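Local coordinates for hypothetical nigD-like protein (Bacteroides caccae, PDB 3QWN), which is of unknown function but, as a NigD-like protein, may act as an immunity protein or antitoxin that protects its producer from a bacteriocin-like toxin, at residues L116-G122 against D154-R160; L28-N32 against R54-Y59; T37-T43 against T69-L75; E132-F137 against D169-D173. All blocks are in the same frame, centred on the assembly; numbering follows the deposited sequence.

Interaction 1 (L116-G122 against D154-R160); sequences LNLKVNG and DEEYYNR
Strand residues 116-120 and 158-160 run antiparallel, their axes 4.5 Å apart at closest approach with 146° between their directions. L118-R160 and V120-Y158 are hydrogen-bonded pairs, with L118 N to R160 O, R160 N to L118 O, V120 N to Y158 O and Y158 N to V120 O all 2.8 Å; K119-N159 between them is a non-hydrogen-bonded pair, CA to CA 4.6 Å. Y157 N also reaches V120 O, at 3.0 Å, so Y157 and Y158 both face V120: a classic beta bulge. The D154 carboxylate accepts from the backbone just past the strand, N121 N to D154 OD2 3.1 Å and G122 N to D154 OD1 3.1 Å; H126 also binds D154 OD2. N121 (chi1 t) places ND2 2.9 Å from E155 OE1, while a water joins N121 OD1 (2.6 Å) to Y158 OH (2.8 Å). N117 ND2 donates to N159 OD1 at 3.0 Å on the face shared with K119; on the other, V120 CG1 lies over the R160 guanidinium. In this three-stranded antiparallel sheet of the C-terminal beta-sandwich domain, strand 111-120 is central, 101-108 and 158-167 flank it, and L116 and L118 pack on F128 of strand 127-133.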
# COMPACT_ATOMS: atom_id res chain seq x y z
N LEU A 116 -1.04 -8.38 1.21
CA LEU A 116 -2.21 -9.24 1.28
C LEU A 116 -1.95 -10.55 0.59
O LEU A 116 -1.13 -10.62 -0.32
CB LEU A 116 -3.43 -8.57 0.63
CG LEU A 116 -3.82 -7.16 1.09
CD1 LEU A 116 -4.99 -6.64 0.28
CD2 LEU A 116 -4.15 -7.12 2.60
N ASN A 117 -2.65 -11.60 1.01
CA ASN A 117 -2.64 -12.87 0.30
C ASN A 117 -4.03 -13.09 -0.23
O ASN A 117 -5.03 -12.97 0.50
CB ASN A 117 -2.14 -14.08 1.11
CG ASN A 117 -1.94 -15.27 0.20
OD1 ASN A 117 -1.01 -15.30 -0.63
ND2 ASN A 117 -2.89 -16.19 0.23
N LEU A 118 -4.09 -13.35 -1.53
CA LEU A 118 -5.28 -13.58 -2.33
C LEU A 118 -5.25 -14.96 -2.93
O LEU A 118 -4.18 -15.49 -3.20
CB LEU A 118 -5.25 -12.57 -3.51
CG LEU A 118 -5.88 -11.22 -3.34
CD1 LEU A 118 -5.06 -10.34 -2.41
CD2 LEU A 118 -5.93 -10.55 -4.67
N LYS A 119 -6.42 -15.48 -3.24
CA LYS A 119 -6.58 -16.71 -3.99
C LYS A 119 -7.21 -16.22 -5.30
O LYS A 119 -8.28 -15.62 -5.30
CB LYS A 119 -7.39 -17.79 -3.23
CG LYS A 119 -6.54 -18.61 -2.24
CD LYS A 119 -6.06 -19.95 -2.83
CE LYS A 119 -5.67 -20.98 -1.79
NZ LYS A 119 -5.21 -22.24 -2.43
N VAL A 120 -6.43 -16.35 -6.39
CA VAL A 120 -6.79 -15.87 -7.73
C VAL A 120 -6.79 -17.01 -8.76
O VAL A 120 -6.53 -18.17 -8.44
CB VAL A 120 -5.80 -14.74 -8.18
CG1 VAL A 120 -5.75 -13.60 -7.17
CG2 VAL A 120 -4.39 -15.30 -8.45
N ASN A 121 -7.11 -16.66 -10.01
CA ASN A 121 -6.98 -17.53 -11.17
C ASN A 121 -6.34 -16.68 -12.27
O ASN A 121 -5.11 -16.59 -12.31
CB ASN A 121 -8.30 -18.16 -11.57
CG ASN A 121 -8.19 -19.05 -12.78
OD1 ASN A 121 -7.10 -19.47 -13.22
ND2 ASN A 121 -9.33 -19.37 -13.38
N GLY A 122 -7.15 -15.97 -13.05
CA GLY A 122 -6.67 -15.10 -14.12
C GLY A 122 -7.76 -14.48 -14.95
O GLY A 122 -8.92 -14.90 -14.91
N ASP A 154 -13.34 -13.75 -10.17
CA ASP A 154 -12.14 -14.57 -10.33
C ASP A 154 -12.18 -15.75 -9.36
O ASP A 154 -12.55 -15.56 -8.19
CB ASP A 154 -10.86 -13.74 -10.10
CG ASP A 154 -9.61 -14.33 -10.68
OD1 ASP A 154 -9.72 -15.15 -11.61
OD2 ASP A 154 -8.51 -13.95 -10.24
N GLU A 155 -11.86 -16.97 -9.84
CA GLU A 155 -11.87 -18.20 -9.04
C GLU A 155 -10.75 -18.14 -7.98
O GLU A 155 -9.76 -17.47 -8.18
CB GLU A 155 -11.73 -19.44 -9.93
CG GLU A 155 -12.87 -19.66 -10.92
CD GLU A 155 -12.84 -18.86 -12.21
OE1 GLU A 155 -11.82 -18.17 -12.48
OE2 GLU A 155 -13.83 -18.91 -12.97
N GLU A 156 -10.94 -18.82 -6.86
CA GLU A 156 -9.98 -18.82 -5.76
C GLU A 156 -9.11 -20.07 -5.86
O GLU A 156 -9.29 -21.02 -5.10
CB GLU A 156 -10.73 -18.75 -4.42
CG GLU A 156 -11.50 -17.45 -4.28
CD GLU A 156 -12.34 -17.26 -3.05
OE1 GLU A 156 -12.69 -18.27 -2.40
OE2 GLU A 156 -12.69 -16.10 -2.75
N TYR A 157 -8.16 -20.06 -6.83
CA TYR A 157 -7.33 -21.22 -7.12
C TYR A 157 -5.89 -21.14 -6.59
O TYR A 157 -5.39 -22.12 -6.05
CB TYR A 157 -7.26 -21.46 -8.64
CG TYR A 157 -8.51 -21.91 -9.35
CD1 TYR A 157 -9.64 -22.33 -8.63
CD2 TYR A 157 -8.57 -21.96 -10.74
CE1 TYR A 157 -10.78 -22.80 -9.29
CE2 TYR A 157 -9.71 -22.41 -11.41
CZ TYR A 157 -10.82 -22.83 -10.68
OH TYR A 157 -11.92 -23.27 -11.40
N TYR A 158 -5.19 -20.03 -6.86
CA TYR A 158 -3.75 -19.88 -6.57
C TYR A 158 -3.45 -18.70 -5.68
O TYR A 158 -4.04 -17.64 -5.84
CB TYR A 158 -2.92 -19.73 -7.88
CG TYR A 158 -3.41 -20.59 -9.03
CD1 TYR A 158 -3.34 -21.98 -8.97
CD2 TYR A 158 -3.94 -20.01 -10.18
CE1 TYR A 158 -3.80 -22.77 -10.02
CE2 TYR A 158 -4.41 -20.80 -11.23
CZ TYR A 158 -4.32 -22.18 -11.15
OH TYR A 158 -4.80 -22.96 -12.18
N ASN A 159 -2.50 -18.87 -4.78
CA ASN A 159 -2.10 -17.81 -3.86
C ASN A 159 -1.28 -16.79 -4.60
O ASN A 159 -0.43 -17.13 -5.44
CB ASN A 159 -1.31 -18.38 -2.67
CG ASN A 159 -2.15 -19.24 -1.75
OD1 ASN A 159 -3.21 -18.83 -1.25
ND2 ASN A 159 -1.69 -20.44 -1.49
N ARG A 160 -1.58 -15.53 -4.36
CA ARG A 160 -0.91 -14.39 -4.96
C ARG A 160 -0.92 -13.27 -3.97
O ARG A 160 -1.93 -13.03 -3.30
CB ARG A 160 -1.60 -13.97 -6.28
CG ARG A 160 -0.75 -13.10 -7.23
CD ARG A 160 -1.53 -11.90 -7.77
NE ARG A 160 -2.31 -12.20 -8.98
CZ ARG A 160 -3.35 -11.49 -9.43
NH1 ARG A 160 -3.77 -10.41 -8.77
NH2 ARG A 160 -3.98 -11.87 -10.54
O HOH W 1 -10.39 -14.37 -6.65
O HOH W 2 -5.92 -21.55 -14.29

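Interaction 2 (L28-N32 against R54-Y59); sequences LIPDN and RVMSNY
Two strands of the N-terminal barrel meet here through side chains, not as sheet neighbours: the axes of 28-30 and 54-59 cross at -82° and approach no closer than 9.5 Å, and the nearest CA atoms, those of L28 and Y59, are 9.1 Å apart. R54-Y59 is extended throughout; L28 and I29 are extended, and D31 and N32 have turn-like backbone angles. The apolar part centres on Y59, which points its CB toward 28-32. L28 (chi1 t) places CD2 3.7 Å from the Y59 ring centroid, 13° off the normal, a CH-pi contact over the ring face. P30 lies farther along the same ring, with CG 4.3 Å from Y59 CZ and CB 3.3 Å from Y59 OH; that hydroxyl is hydrogen-bonded to E13. L28 CD1 also approaches S57 OG, at 4.0 Å, though S57 OG is hydrogen-bonded to the S74 carbonyl. The ionic part is a bidentate salt bridge: R54 NH1 to D31 OD1 2.6 Å and R54 NH2 to D31 OD2 2.8 Å. R54 is also hydrogen-bonded through NH2 to N113 OD1 and through NE to S165 OG, in the C-terminal domain. The chemistry thus divides into an apolar patch of L28, P30 and the Y59 ring and a charged end, where R54 ties the barrel to the neighbouring domain.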
# COMPACT_ATOMS: atom_id res chain seq x y z
N LEU A 28 16.05 5.90 -6.03
CA LEU A 28 15.30 4.92 -5.28
C LEU A 28 15.34 5.37 -3.84
O LEU A 28 16.40 5.71 -3.33
CB LEU A 28 15.87 3.48 -5.50
CG LEU A 28 15.13 2.40 -4.76
CD1 LEU A 28 15.00 1.16 -5.58
CD2 LEU A 28 15.73 2.15 -3.43
N ILE A 29 14.19 5.47 -3.18
CA ILE A 29 14.14 5.95 -1.80
C ILE A 29 13.54 4.84 -0.97
O ILE A 29 12.33 4.58 -1.03
CB ILE A 29 13.42 7.30 -1.59
CG1 ILE A 29 13.81 8.33 -2.68
CG2 ILE A 29 13.72 7.83 -0.18
CD1 ILE A 29 12.96 9.43 -2.74
N PRO A 30 14.42 4.11 -0.23
CA PRO A 30 13.92 3.04 0.65
C PRO A 30 13.05 3.62 1.75
O PRO A 30 13.16 4.79 2.06
CB PRO A 30 15.20 2.41 1.22
CG PRO A 30 16.33 2.98 0.45
CD PRO A 30 15.87 4.31 -0.05
N ASP A 31 12.19 2.80 2.35
CA ASP A 31 11.36 3.29 3.45
C ASP A 31 12.21 3.50 4.71
O ASP A 31 12.04 4.48 5.42
CB ASP A 31 10.22 2.30 3.70
CG ASP A 31 8.95 2.54 2.89
OD1 ASP A 31 8.99 3.37 1.94
OD2 ASP A 31 7.91 1.93 3.22
N ASN A 32 13.19 2.60 4.91
CA ASN A 32 14.11 2.51 6.05
C ASN A 32 15.34 3.45 5.97
O ASN A 32 15.92 3.75 7.01
CB ASN A 32 14.59 1.05 6.24
CG ASN A 32 14.99 0.27 4.97
OD1 ASN A 32 15.67 0.77 4.06
ND2 ASN A 32 14.63 -1.01 4.92
N ARG A 54 5.40 5.29 -6.10
CA ARG A 54 5.41 4.35 -4.98
C ARG A 54 5.29 2.97 -5.65
O ARG A 54 4.29 2.72 -6.33
CB ARG A 54 4.27 4.67 -4.01
CG ARG A 54 4.11 3.76 -2.79
CD ARG A 54 5.17 4.04 -1.78
NE ARG A 54 5.02 3.29 -0.53
CZ ARG A 54 5.95 3.29 0.42
NH1 ARG A 54 7.08 3.97 0.26
NH2 ARG A 54 5.77 2.58 1.53
N VAL A 55 6.33 2.09 -5.53
CA VAL A 55 6.39 0.80 -6.22
C VAL A 55 6.97 -0.30 -5.31
O VAL A 55 7.51 -0.01 -4.25
CB VAL A 55 7.29 0.93 -7.52
CG1 VAL A 55 6.66 1.82 -8.59
CG2 VAL A 55 8.71 1.40 -7.20
N MSE A 56 6.90 -1.56 -5.79
CA MSE A 56 7.56 -2.75 -5.22
C MSE A 56 8.89 -2.97 -6.00
O MSE A 56 8.95 -2.82 -7.23
CB MSE A 56 6.67 -4.00 -5.26
CG MSE A 56 5.39 -3.83 -4.44
SE MSE A 56 5.73 -3.32 -2.57
CE MSE A 56 6.71 -4.90 -2.01
N SER A 57 9.96 -3.30 -5.29
CA SER A 57 11.22 -3.48 -5.99
C SER A 57 12.13 -4.46 -5.31
O SER A 57 12.22 -4.51 -4.07
CB SER A 57 11.95 -2.13 -6.09
OG SER A 57 13.17 -2.18 -6.81
N ASN A 58 12.87 -5.19 -6.14
CA ASN A 58 14.01 -5.99 -5.75
C ASN A 58 15.22 -5.17 -6.18
O ASN A 58 15.41 -4.88 -7.37
CB ASN A 58 14.01 -7.40 -6.35
CG ASN A 58 15.19 -8.22 -5.87
OD1 ASN A 58 16.19 -8.33 -6.55
ND2 ASN A 58 15.15 -8.71 -4.67
N TYR A 59 16.02 -4.75 -5.22
CA TYR A 59 17.19 -3.94 -5.49
C TYR A 59 18.25 -4.25 -4.47
O TYR A 59 17.93 -4.76 -3.38
CB TYR A 59 16.80 -2.42 -5.43
CG TYR A 59 16.62 -1.89 -4.03
CD1 TYR A 59 15.42 -2.09 -3.34
CD2 TYR A 59 17.65 -1.24 -3.36
CE1 TYR A 59 15.24 -1.61 -2.04
CE2 TYR A 59 17.49 -0.77 -2.05
CZ TYR A 59 16.28 -0.95 -1.40
OH TYR A 59 16.12 -0.49 -0.10

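Interaction 3 (T37-T43 against T69-L75); sequences TVSKDRT and TAVIYSL
A parallel strand pairing with a beta bulge joins 37-43 to 69-75 in the N-terminal OB-type barrel. The bridges are V38-A70 (CA to CA 4.6 Å), K40-V71 (4.8 Å) and D41-I72 (4.8 Å): the register slips by one at S39, where the chain turns a corner (phi/psi -75/-27). The backbone bonds alternate in the parallel manner. A70 N donates to T37 O at 3.0 Å and S39 N to A70 O at 2.9 Å; past the bulge, I72 N donates to K40 O at 2.9 Å and R42 N to I72 O at 2.9 Å. S39, chi1 p, sets its OG 2.8 Å from T69 OG1, a hydroxyl pair hydrogen-bonded without a fixed direction. On the face of V38, A70 and I72, V38 CG2 (chi1 t) meets I72 CD1 at 3.7 Å. After D41 the chain leaves the strand in an Asx turn: D41 OD1 accepts from T43 N at 3.1 Å and T43 OG1 at 2.6 Å, and the T43 methyl CG2 comes within 3.3 Å of Y73 O. R42 stretches over the second strand, CD to Y73 CE1 3.7 Å, but is poorly ordered. Strand 68-77 lies between 36-41, its parallel neighbour, and 52-63, its antiparallel one; on the 52-63 side Y73 and S74 both face N58, a classic beta bulge, and V38 and I72 pack on L28 of strand 25-30.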
# COMPACT_ATOMS: atom_id res chain seq x y z
N THR A 37 21.05 7.27 -5.38
CA THR A 37 21.20 7.41 -6.81
C THR A 37 21.17 5.97 -7.37
O THR A 37 21.79 5.09 -6.78
CB THR A 37 22.50 8.17 -7.13
OG1 THR A 37 22.37 9.53 -6.76
CG2 THR A 37 22.87 8.10 -8.60
N VAL A 38 20.42 5.73 -8.46
CA VAL A 38 20.35 4.41 -9.11
C VAL A 38 21.53 4.33 -10.07
O VAL A 38 21.47 4.94 -11.14
CB VAL A 38 18.98 4.17 -9.80
CG1 VAL A 38 19.00 2.90 -10.66
CG2 VAL A 38 17.84 4.12 -8.79
N SER A 39 22.57 3.54 -9.73
CA SER A 39 23.75 3.36 -10.59
C SER A 39 23.42 2.44 -11.78
O SER A 39 24.04 2.56 -12.83
CB SER A 39 24.93 2.82 -9.80
OG SER A 39 24.66 1.62 -9.08
N LYS A 40 22.46 1.53 -11.62
CA LYS A 40 22.07 0.63 -12.69
C LYS A 40 20.63 0.15 -12.49
O LYS A 40 20.28 -0.34 -11.42
CB LYS A 40 23.03 -0.58 -12.76
CG LYS A 40 22.96 -1.37 -14.07
CD LYS A 40 24.00 -2.50 -14.06
CE LYS A 40 24.08 -3.23 -15.38
NZ LYS A 40 25.10 -4.31 -15.36
N ASP A 41 19.80 0.30 -13.54
CA ASP A 41 18.45 -0.22 -13.56
C ASP A 41 18.45 -1.36 -14.54
O ASP A 41 18.38 -1.14 -15.77
CB ASP A 41 17.39 0.85 -13.90
CG ASP A 41 15.97 0.29 -14.01
OD1 ASP A 41 15.73 -0.84 -13.55
OD2 ASP A 41 15.11 0.98 -14.58
N ARG A 42 18.59 -2.59 -14.01
CA ARG A 42 18.66 -3.78 -14.85
C ARG A 42 17.29 -4.11 -15.49
O ARG A 42 17.27 -4.86 -16.47
CB ARG A 42 19.21 -4.99 -14.07
CG ARG A 42 20.57 -4.73 -13.46
CD ARG A 42 21.39 -5.99 -13.45
NE ARG A 42 22.75 -5.73 -12.99
CZ ARG A 42 23.71 -6.64 -12.97
NH1 ARG A 42 23.48 -7.88 -13.39
NH2 ARG A 42 24.92 -6.32 -12.52
N THR A 43 16.18 -3.52 -15.01
CA THR A 43 14.85 -3.75 -15.57
C THR A 43 14.62 -2.95 -16.86
O THR A 43 13.71 -3.28 -17.62
CB THR A 43 13.76 -3.44 -14.54
OG1 THR A 43 13.62 -2.03 -14.37
CG2 THR A 43 14.02 -4.07 -13.22
N THR A 69 25.12 3.21 -3.83
CA THR A 69 24.20 3.43 -4.96
C THR A 69 23.26 2.26 -4.98
O THR A 69 23.52 1.28 -4.32
CB THR A 69 24.93 3.64 -6.30
OG1 THR A 69 25.71 2.49 -6.61
CG2 THR A 69 25.82 4.87 -6.32
N ALA A 70 22.17 2.37 -5.70
CA ALA A 70 21.20 1.30 -5.82
C ALA A 70 21.25 0.69 -7.20
O ALA A 70 21.34 1.42 -8.17
CB ALA A 70 19.78 1.82 -5.55
N VAL A 71 21.17 -0.66 -7.27
CA VAL A 71 21.06 -1.48 -8.47
C VAL A 71 19.67 -2.13 -8.41
O VAL A 71 19.37 -2.82 -7.42
CB VAL A 71 22.20 -2.51 -8.62
CG1 VAL A 71 21.98 -3.37 -9.87
CG2 VAL A 71 23.53 -1.79 -8.72
N ILE A 72 18.80 -1.84 -9.40
CA ILE A 72 17.43 -2.35 -9.43
C ILE A 72 17.39 -3.62 -10.25
O ILE A 72 17.80 -3.63 -11.41
CB ILE A 72 16.41 -1.28 -9.95
CG1 ILE A 72 16.42 -0.04 -9.03
CG2 ILE A 72 14.99 -1.86 -10.12
CD1 ILE A 72 15.78 1.20 -9.67
N TYR A 73 16.83 -4.68 -9.67
CA TYR A 73 16.70 -5.98 -10.34
C TYR A 73 15.27 -6.21 -10.79
O TYR A 73 15.06 -6.85 -11.81
CB TYR A 73 17.19 -7.13 -9.43
CG TYR A 73 18.69 -7.03 -9.20
CD1 TYR A 73 19.60 -7.44 -10.17
CD2 TYR A 73 19.20 -6.47 -8.03
CE1 TYR A 73 20.97 -7.27 -10.00
CE2 TYR A 73 20.56 -6.32 -7.83
CZ TYR A 73 21.45 -6.71 -8.82
OH TYR A 73 22.81 -6.57 -8.61
N SER A 74 14.27 -5.70 -10.05
CA SER A 74 12.85 -5.80 -10.46
C SER A 74 12.05 -4.63 -9.94
O SER A 74 12.43 -4.05 -8.95
CB SER A 74 12.22 -7.13 -10.05
OG SER A 74 11.82 -7.12 -8.70
N LEU A 75 11.02 -4.26 -10.67
CA LEU A 75 10.07 -3.20 -10.34
C LEU A 75 8.71 -3.62 -10.71
O LEU A 75 8.51 -4.19 -11.78
CB LEU A 75 10.35 -1.89 -11.09
CG LEU A 75 11.47 -0.99 -10.62
CD1 LEU A 75 11.66 0.15 -11.63
CD2 LEU A 75 11.22 -0.43 -9.22

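Interaction 4 (E132-F137 against D169-D173); sequences EDLSEF and DKYAD
This is a side-chain contact in the C-terminal beta-sandwich domain, between residues 132-137, which run from strand 127-133 into a turn, and the 3-10 segment 169-171 in the loop between strands 158-167 and 181-190. The backbones stay well separated, the nearest CA atoms being those of F137 and Y171 at 9.6 Å, so long side chains bridge the gap. On the first segment D133 (chi1 t) makes an Asx turn, its OD1 accepting from S135 N at 3.2 Å, and F137 N donates to L134 O at 3.0 Å; both bonds lie in the turn between strands 127-133 and 142-150. On the second, A172 N donates to D169 O at 3.2 Å, as expected of a 3-10 turn. The end of Y171 (chi1 m) reaches the side chains of 132-137. L134 CD2 comes to 4.0 Å from Y171 CE1, and F137 (chi1 t) brings CE1 to 4.4 Å from Y171 CD1. The same tyrosine packs on V143, M145 and I181, so the loop packs on the larger sheet. The polar focus is E132, extended with chi1 and chi2 both t. K170 NZ forms a salt bridge to it, with a weak bond to E132 OE1 at 3.1 Å and another weak one to the P83 carbonyl. E132 OE2 is shared: it lies 3.0 Å from K170 NZ and accepts from Y171 OH at 2.7 Å.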
# COMPACT_ATOMS: atom_id res chain seq x y z
N GLU A 132 -13.72 4.82 3.81
CA GLU A 132 -13.43 5.72 4.92
C GLU A 132 -14.69 6.12 5.70
O GLU A 132 -15.71 6.51 5.12
CB GLU A 132 -12.73 6.97 4.37
CG GLU A 132 -12.30 8.00 5.40
CD GLU A 132 -11.85 9.30 4.78
OE1 GLU A 132 -12.68 9.98 4.13
OE2 GLU A 132 -10.66 9.65 4.94
N ASP A 133 -14.56 6.06 7.04
CA ASP A 133 -15.59 6.50 7.98
C ASP A 133 -14.92 7.45 8.97
O ASP A 133 -14.03 7.04 9.70
CB ASP A 133 -16.30 5.34 8.68
CG ASP A 133 -17.15 5.77 9.87
OD1 ASP A 133 -17.92 6.74 9.73
OD2 ASP A 133 -17.03 5.14 10.94
N LEU A 134 -15.34 8.73 8.96
CA LEU A 134 -14.74 9.73 9.83
C LEU A 134 -15.68 10.15 10.94
O LEU A 134 -15.45 11.19 11.55
CB LEU A 134 -14.29 10.94 9.00
CG LEU A 134 -13.19 10.70 7.97
CD1 LEU A 134 -13.05 11.90 7.04
CD2 LEU A 134 -11.86 10.32 8.63
N SER A 135 -16.70 9.32 11.27
CA SER A 135 -17.70 9.60 12.32
C SER A 135 -17.09 9.88 13.71
O SER A 135 -17.67 10.63 14.49
CB SER A 135 -18.71 8.47 12.42
OG SER A 135 -18.11 7.24 12.78
N GLU A 136 -15.92 9.28 14.01
CA GLU A 136 -15.24 9.45 15.29
C GLU A 136 -14.02 10.37 15.18
O GLU A 136 -13.35 10.58 16.19
CB GLU A 136 -14.75 8.09 15.85
CG GLU A 136 -15.79 7.03 16.15
CD GLU A 136 -15.17 5.65 16.37
OE1 GLU A 136 -14.28 5.51 17.24
OE2 GLU A 136 -15.57 4.71 15.65
N PHE A 137 -13.71 10.90 13.98
CA PHE A 137 -12.51 11.72 13.76
C PHE A 137 -12.47 13.01 14.58
O PHE A 137 -11.39 13.37 15.05
CB PHE A 137 -12.32 12.06 12.29
CG PHE A 137 -10.94 12.60 11.97
CD1 PHE A 137 -9.82 11.80 12.06
CD2 PHE A 137 -10.78 13.92 11.55
CE1 PHE A 137 -8.55 12.30 11.75
CE2 PHE A 137 -9.51 14.42 11.24
CZ PHE A 137 -8.40 13.60 11.34
N ASP A 169 -1.73 11.51 3.90
CA ASP A 169 -1.48 12.95 3.82
C ASP A 169 -2.74 13.79 4.10
O ASP A 169 -2.62 14.86 4.70
CB ASP A 169 -0.89 13.31 2.44
CG ASP A 169 0.34 12.49 2.09
OD1 ASP A 169 1.32 12.51 2.86
OD2 ASP A 169 0.28 11.75 1.08
N LYS A 170 -3.93 13.27 3.73
CA LYS A 170 -5.22 13.95 3.92
C LYS A 170 -5.61 14.13 5.40
O LYS A 170 -6.55 14.87 5.70
CB LYS A 170 -6.35 13.22 3.16
CG LYS A 170 -6.79 11.85 3.69
CD LYS A 170 -8.04 11.32 2.97
CE LYS A 170 -9.28 12.04 3.43
NZ LYS A 170 -10.49 11.58 2.70
N TYR A 171 -4.91 13.46 6.32
CA TYR A 171 -5.22 13.51 7.75
C TYR A 171 -4.33 14.52 8.48
O TYR A 171 -4.65 14.92 9.61
CB TYR A 171 -5.10 12.10 8.37
CG TYR A 171 -5.99 11.09 7.67
CD1 TYR A 171 -7.37 11.27 7.61
CD2 TYR A 171 -5.44 10.00 7.01
CE1 TYR A 171 -8.19 10.37 6.93
CE2 TYR A 171 -6.25 9.09 6.33
CZ TYR A 171 -7.62 9.28 6.28
OH TYR A 171 -8.42 8.38 5.63
N ALA A 172 -3.24 14.96 7.83
CA ALA A 172 -2.32 15.96 8.37
C ALA A 172 -2.97 17.34 8.32
O ALA A 172 -3.53 17.72 7.28
CB ALA A 172 -1.01 15.95 7.59
N ASP A 173 -2.95 18.05 9.46
CA ASP A 173 -3.50 19.40 9.57
C ASP A 173 -2.37 20.34 10.00
O ASP A 173 -1.86 20.24 11.12
CB ASP A 173 -4.70 19.45 10.54
CG ASP A 173 -5.58 20.69 10.45
OD1 ASP A 173 -5.23 21.61 9.66
OD2 ASP A 173 -6.61 20.74 11.14

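Overall arrangement
The four contacts fall into two pairs, one per domain. Interactions 2 and 3 belong to the same N-terminal barrel, with centres about 10 Å apart, and they touch because strands 52-63 and 68-77 are neighbours in the barrel sheet: N58 O to Y73 N (2.7 Å) and S57 OG to S74 O (2.9 Å) are probable hydrogen bonds. Interactions 1 and 4 sit in the C-terminal sandwich, centres about 32 Å apart, with segments that alternate along the chain; strands 111-120 and 127-133 are consecutive. Between domains, interaction 2 comes nearest to interaction 1, about 9 Å between closest atoms, and to interaction 4, about 10 Å. Interactions 3 and 4 are most distant, centres about 36 Å apart.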